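Local coordinates for protein polyphosphate kinase (Porphyromonas gingivalis, PDB 2O8R) that probably catalyses the reversible, magnesium-dependent transfer of the terminal phosphate of ATP onto a growing chain of inorganic polyphosphate, at residues K441-L446 and I458-T463. The protein carries 3 engineered substitutions. Numbering follows the deposited sequence.
Sequences KTALIL and IALLST. With SO4 (sulfate ion), chain F.
A443 and L460 meet on one face of this antiparallel hairpin, and T442 and L461 on the other; the flat groups here are the peptides. On the A443 face, A443 CB lies 3.9 Å from L460 CB, flanked by the I445–I458 pair, and L360 of helix 355-365 covers I445, I458 and L460. On the T442 face, the side chains of T442 and L461 run side by side: with CG2 anti to the carbonyl carbon, the T442 methyl meets L461 CD2 at 3.8 Å. T442 and L444 pack on F494, and L444 also on V490, of helix 484-497; A459 lies across from L444 on the same face.

Between the two strands, A443 and L460 exchange N-H···O=C bonds, as do I445 and I458. A443 N to L460 O is 2.8 Å and L460 N to A443 O 3.0 Å. L460 O also receives a CA-H contact from T442 CA at 3.1 Å.

Beyond the paired residues, K441 CB and CG pass beside S462 O, at 3.3 Å from CB. K441 bends at chi2 (-81°), which turns CD away from that carbonyl; NZ hydrogen-bonds N465 OD1 and, weakly at 3.3 Å, sulfate O3. H597 and R599 also bind this sulfate, which probably comes from the crystallisation liquor and may mark where a phosphate group could sit. The K441 side chain lies about 4 Å from that of H439, the predicted phosphohistidine, so the hairpin, apolar over its paired residues apart from T442, presents the K441 amine to that pocket in the PLD-like domain.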
# COMPACT_ATOMS: atom_id res chain seq x y z
N LYS A 441 20.06 2.53 -16.00
CA LYS A 441 18.76 1.90 -16.22
C LYS A 441 18.87 0.82 -17.31
O LYS A 441 18.43 1.03 -18.45
CB LYS A 441 17.71 2.95 -16.63
CG LYS A 441 17.78 4.30 -15.91
CD LYS A 441 17.10 4.21 -14.56
CE LYS A 441 17.00 5.57 -13.89
NZ LYS A 441 16.45 5.42 -12.52
N THR A 442 19.47 -0.31 -16.96
CA THR A 442 19.74 -1.37 -17.93
C THR A 442 19.22 -2.74 -17.47
O THR A 442 19.20 -3.04 -16.28
CB THR A 442 21.25 -1.53 -18.19
OG1 THR A 442 21.89 -1.91 -16.98
CG2 THR A 442 21.86 -0.22 -18.68
N ALA A 443 18.80 -3.56 -18.43
CA ALA A 443 18.52 -4.97 -18.20
C ALA A 443 19.36 -5.81 -19.16
O ALA A 443 19.83 -5.31 -20.19
CB ALA A 443 17.05 -5.27 -18.36
N LEU A 444 19.55 -7.08 -18.84
CA LEU A 444 20.43 -7.92 -19.64
C LEU A 444 19.98 -9.35 -19.63
O LEU A 444 19.88 -9.96 -18.57
CB LEU A 444 21.86 -7.88 -19.10
CG LEU A 444 22.89 -8.70 -19.86
CD1 LEU A 444 23.11 -8.16 -21.27
CD2 LEU A 444 24.18 -8.71 -19.09
N ILE A 445 19.72 -9.89 -20.82
CA ILE A 445 19.39 -11.30 -20.96
C ILE A 445 20.53 -12.00 -21.68
O ILE A 445 20.87 -11.62 -22.80
CB ILE A 445 18.08 -11.51 -21.72
CG1 ILE A 445 16.92 -10.87 -20.96
CG2 ILE A 445 17.79 -12.97 -21.87
CD1 ILE A 445 15.81 -10.45 -21.86
N LEU A 446 21.13 -13.01 -21.05
CA LEU A 446 22.27 -13.72 -21.64
C LEU A 446 21.92 -15.15 -22.08
O LEU A 446 21.27 -15.92 -21.35
CB LEU A 446 23.47 -13.73 -20.69
CG LEU A 446 24.14 -12.39 -20.33
CD1 LEU A 446 25.14 -12.61 -19.21
CD2 LEU A 446 24.81 -11.69 -21.52
N ILE A 458 20.49 -10.06 -25.18
CA ILE A 458 19.71 -8.85 -25.37
C ILE A 458 20.02 -7.84 -24.27
O ILE A 458 20.00 -8.16 -23.08
CB ILE A 458 18.19 -9.14 -25.33
CG1 ILE A 458 17.78 -10.11 -26.45
CG2 ILE A 458 17.41 -7.88 -25.50
CD1 ILE A 458 16.36 -10.64 -26.32
N ALA A 459 20.33 -6.62 -24.67
CA ALA A 459 20.49 -5.54 -23.72
C ALA A 459 19.32 -4.59 -23.86
O ALA A 459 18.93 -4.23 -24.97
CB ALA A 459 21.81 -4.80 -23.96
N LEU A 460 18.75 -4.21 -22.72
CA LEU A 460 17.72 -3.18 -22.67
C LEU A 460 18.30 -1.98 -21.94
O LEU A 460 18.79 -2.14 -20.83
CB LEU A 460 16.52 -3.69 -21.89
CG LEU A 460 15.38 -4.44 -22.58
CD1 LEU A 460 15.87 -5.39 -23.63
CD2 LEU A 460 14.56 -5.18 -21.53
N LEU A 461 18.29 -0.81 -22.58
CA LEU A 461 18.82 0.45 -22.00
C LEU A 461 17.82 1.57 -22.11
O LEU A 461 17.09 1.67 -23.09
CB LEU A 461 20.09 0.90 -22.69
CG LEU A 461 21.26 -0.05 -22.48
CD1 LEU A 461 21.38 -1.04 -23.65
CD2 LEU A 461 22.51 0.77 -22.32
N SER A 462 17.79 2.44 -21.10
CA SER A 462 16.64 3.32 -20.93
C SER A 462 16.93 4.64 -20.25
O SER A 462 17.85 4.74 -19.43
CB SER A 462 15.59 2.59 -20.12
OG SER A 462 14.41 3.36 -20.09
N THR A 463 16.11 5.63 -20.55
CA THR A 463 16.22 6.95 -19.94
C THR A 463 15.52 7.03 -18.59
O THR A 463 15.77 7.95 -17.82
CB THR A 463 15.65 8.04 -20.85
OG1 THR A 463 14.25 7.82 -21.05
CG2 THR A 463 16.36 8.00 -22.18
S SO4 F . 15.45 9.64 -12.26
O1 SO4 F . 14.06 9.96 -12.55
O2 SO4 F . 16.04 10.75 -11.49
O3 SO4 F . 15.52 8.41 -11.47
O4 SO4 F . 16.17 9.39 -13.50